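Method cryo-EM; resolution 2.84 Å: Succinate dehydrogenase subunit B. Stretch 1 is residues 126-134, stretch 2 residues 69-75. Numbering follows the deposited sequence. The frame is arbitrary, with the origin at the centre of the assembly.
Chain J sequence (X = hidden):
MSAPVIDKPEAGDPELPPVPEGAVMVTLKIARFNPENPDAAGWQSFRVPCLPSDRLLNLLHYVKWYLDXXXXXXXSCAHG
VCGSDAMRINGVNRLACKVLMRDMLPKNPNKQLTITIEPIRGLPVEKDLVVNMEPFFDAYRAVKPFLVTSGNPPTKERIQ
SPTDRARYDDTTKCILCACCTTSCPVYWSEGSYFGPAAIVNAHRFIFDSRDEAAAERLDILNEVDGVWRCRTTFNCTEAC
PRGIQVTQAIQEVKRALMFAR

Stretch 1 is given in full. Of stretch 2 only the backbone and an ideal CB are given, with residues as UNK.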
# COMPACT_ATOMS: atom_id res chain seq x y z
N GLU J 126 -35.99 -0.30 6.86
CA GLU J 126 -36.47 -0.30 5.48
C GLU J 126 -37.94 -0.65 5.36
O GLU J 126 -38.60 -0.16 4.44
CB GLU J 126 -35.65 -1.28 4.64
CG GLU J 126 -34.20 -0.91 4.51
CD GLU J 126 -34.00 0.39 3.75
OE1 GLU J 126 -33.77 0.33 2.53
OE2 GLU J 126 -34.06 1.47 4.38
N LYS J 127 -38.46 -1.48 6.25
CA LYS J 127 -39.88 -1.76 6.37
C LYS J 127 -40.09 -2.27 7.78
O LYS J 127 -39.18 -2.18 8.62
CB LYS J 127 -40.33 -2.75 5.28
CG LYS J 127 -41.78 -2.63 4.89
CD LYS J 127 -41.98 -3.03 3.47
CE LYS J 127 -43.45 -3.20 3.16
NZ LYS J 127 -44.09 -4.14 4.10
N ASP J 128 -41.26 -2.80 8.07
CA ASP J 128 -41.46 -3.36 9.40
C ASP J 128 -40.52 -4.52 9.64
O ASP J 128 -40.43 -5.44 8.82
CB ASP J 128 -42.91 -3.78 9.55
CG ASP J 128 -43.45 -4.41 8.31
OD1 ASP J 128 -44.28 -3.76 7.64
OD2 ASP J 128 -43.06 -5.55 7.99
N LEU J 129 -39.78 -4.46 10.74
CA LEU J 129 -38.86 -5.50 11.21
C LEU J 129 -37.74 -5.81 10.24
O LEU J 129 -36.98 -6.75 10.47
CB LEU J 129 -39.60 -6.80 11.55
CG LEU J 129 -40.88 -6.70 12.35
CD1 LEU J 129 -41.48 -8.06 12.53
CD2 LEU J 129 -40.60 -6.09 13.68
N VAL J 130 -37.58 -5.05 9.16
CA VAL J 130 -36.48 -5.22 8.23
C VAL J 130 -35.59 -3.99 8.31
O VAL J 130 -36.09 -2.87 8.22
CB VAL J 130 -36.98 -5.43 6.79
CG1 VAL J 130 -35.85 -5.31 5.83
CG2 VAL J 130 -37.60 -6.78 6.65
N VAL J 131 -34.30 -4.19 8.51
CA VAL J 131 -33.37 -3.08 8.60
C VAL J 131 -32.34 -3.21 7.49
O VAL J 131 -32.30 -4.19 6.76
CB VAL J 131 -32.68 -3.00 9.97
CG1 VAL J 131 -33.71 -2.98 11.07
CG2 VAL J 131 -31.74 -4.15 10.15
N ASN J 132 -31.51 -2.19 7.37
CA ASN J 132 -30.51 -2.09 6.32
C ASN J 132 -29.18 -2.54 6.91
O ASN J 132 -28.52 -1.79 7.64
CB ASN J 132 -30.45 -0.67 5.78
CG ASN J 132 -29.60 -0.55 4.54
OD1 ASN J 132 -29.48 -1.49 3.76
ND2 ASN J 132 -29.02 0.62 4.34
N MET J 133 -28.78 -3.77 6.60
CA MET J 133 -27.59 -4.38 7.18
C MET J 133 -26.30 -3.95 6.51
O MET J 133 -25.24 -4.47 6.86
CB MET J 133 -27.71 -5.90 7.11
CG MET J 133 -28.89 -6.45 7.85
SD MET J 133 -28.65 -6.48 9.62
CE MET J 133 -27.26 -7.58 9.75
N GLU J 134 -26.35 -3.02 5.57
CA GLU J 134 -25.12 -2.68 4.88
C GLU J 134 -24.16 -1.82 5.70
O GLU J 134 -22.95 -1.94 5.51
CB GLU J 134 -25.42 -2.02 3.54
CG GLU J 134 -25.88 -3.04 2.51
CD GLU J 134 -24.78 -4.03 2.17
OE1 GLU J 134 -23.60 -3.63 2.14
OE2 GLU J 134 -25.10 -5.22 1.94
N UNK J 69 -50.10 -9.35 5.96
CA UNK J 69 -49.53 -9.73 4.70
C UNK J 69 -48.78 -8.59 4.07
O UNK J 69 -48.10 -8.75 3.06
CB UNK J 69 -50.62 -10.24 3.75
N UNK J 70 -48.88 -7.42 4.68
CA UNK J 70 -47.91 -6.36 4.46
C UNK J 70 -46.70 -6.51 5.37
O UNK J 70 -45.68 -5.84 5.15
CB UNK J 70 -48.56 -4.99 4.68
N UNK J 71 -46.78 -7.39 6.37
CA UNK J 71 -45.73 -7.54 7.38
C UNK J 71 -44.56 -8.31 6.81
O UNK J 71 -44.71 -9.47 6.42
CB UNK J 71 -46.27 -8.24 8.63
N UNK J 72 -43.38 -7.69 6.76
CA UNK J 72 -42.20 -8.36 6.26
C UNK J 72 -41.18 -8.53 7.37
O UNK J 72 -41.17 -7.81 8.36
CB UNK J 72 -41.60 -7.58 5.09
N UNK J 73 -40.32 -9.53 7.20
CA UNK J 73 -39.22 -9.82 8.09
C UNK J 73 -38.38 -10.88 7.42
O UNK J 73 -38.82 -11.54 6.48
CB UNK J 73 -39.70 -10.27 9.47
N UNK J 74 -37.15 -11.04 7.89
CA UNK J 74 -36.22 -11.99 7.32
C UNK J 74 -36.23 -13.28 8.12
O UNK J 74 -36.39 -13.25 9.34
CB UNK J 74 -34.81 -11.40 7.27
N UNK J 75 -36.08 -14.40 7.43
CA UNK J 75 -35.91 -15.70 8.07
C UNK J 75 -35.52 -16.68 6.99
O UNK J 75 -35.99 -16.57 5.86
CB UNK J 75 -37.18 -16.15 8.80

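Position 69 lies beyond the reach of stretch 1, so the contact sets no rule for its side chain. The backbone does: phi is 156° and psi -7°, a combination that residues with a CB rarely adopt. It is Gly69.

At position 70 the CB points sideways, 4.6 Å from Lys127 NZ, and the lysine end lies close to the backbone carbonyl as well. A small or medium polar residue would suit, and an acid could answer the amine. The deposited Thr70 sets its CG2 3.6 Å from Lys127 NZ, while its O comes within 2.6 Å of the same nitrogen, so the backbone makes the closer approach.

Position 71 points its CB away from stretch 1, although Asp128 OD2 is still 4.2 Å from it. A branched or long apolar chain could bring its end nearer to Leu129; a short one would leave that flank uncovered. Leu71, with chi1 t and chi2 p, does curl back: its CD1 lies 4.0 Å from Leu129 CD1 and 3.2 Å from Asp128 OD2.

Position 72 is fixed first by its backbone. Its N donates a very short hydrogen bond, 2.5 Å, to Asp128 OD2. The CB points sideways into a gap bounded by Asp128 OD2, Lys127 NZ and Val130 CG2, at 3.8, 4.4 and 4.4 Å from it. Serine, threonine or a small apolar residue such as alanine or valine would suit, a hydroxyl having acceptors nearby. Thr72 supplies both characters: OG1 is 3.3 Å from Asp128 OD2, a weak hydrogen bond at best, and 3.5 Å from Val130 CG2, while CG2 lies 3.3 Å from Lys127 NZ.

At position 73 the extended backbone (-171/163) directs the CB sideways, 4.0 Å from Leu129 CB. Many apolar residues could make this contact, since it asks for little beyond the CB. In Phe73 the CB packs against Leu129 CB at 4.1 Å, and the ring leads away from stretch 1.

Position 74 has its CB sideways and 5.4 Å from Val130 CG2, too far for a short side chain to do much. Farther along lies the carbonyl of Val131, an acceptor that a long donor might reach: arginine, or lysine if nearly fully extended. Arg74 reaches it with chi2 and chi3 both t. NH1 donates to Val131 O at 3.0 Å, and NH2 adds a weak bond to Val131 O at 3.3 Å. The carbonyl sits at the guanidinium edge, while Val130 CG1 covers one face.

Position 75 is out of reach and unconstrained here; it is Arg75.

Stretch 2 (69-75) GTLTFRR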
# COMPACT_ATOMS: atom_id res chain seq x y z
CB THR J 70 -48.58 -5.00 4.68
OG1 THR J 70 -49.79 -4.94 3.91
CG2 THR J 70 -47.69 -3.87 4.20
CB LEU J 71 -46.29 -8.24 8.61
CG LEU J 71 -45.26 -8.60 9.67
CD1 LEU J 71 -44.55 -7.35 10.12
CD2 LEU J 71 -45.94 -9.25 10.84
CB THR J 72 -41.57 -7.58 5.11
OG1 THR J 72 -40.89 -6.44 5.63
CG2 THR J 72 -42.63 -7.12 4.15
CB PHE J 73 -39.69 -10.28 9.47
CG PHE J 73 -40.58 -11.48 9.44
CD1 PHE J 73 -41.92 -11.35 9.18
CD2 PHE J 73 -40.08 -12.73 9.71
CE1 PHE J 73 -42.73 -12.45 9.16
CE2 PHE J 73 -40.89 -13.82 9.70
CZ PHE J 73 -42.21 -13.68 9.42
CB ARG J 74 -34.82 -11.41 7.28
CG ARG J 74 -34.68 -10.24 6.36
CD ARG J 74 -33.28 -9.74 6.35
NE ARG J 74 -33.08 -8.72 5.34
CZ ARG J 74 -32.59 -7.51 5.59
NH1 ARG J 74 -32.26 -7.18 6.82
NH2 ARG J 74 -32.44 -6.64 4.61
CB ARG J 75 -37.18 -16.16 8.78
CG ARG J 75 -38.17 -16.93 7.93
CD ARG J 75 -38.91 -16.04 6.96
NE ARG J 75 -39.87 -16.79 6.17
CZ ARG J 75 -39.59 -17.36 5.01
NH1 ARG J 75 -38.39 -17.24 4.48
NH2 ARG J 75 -40.53 -18.03 4.37
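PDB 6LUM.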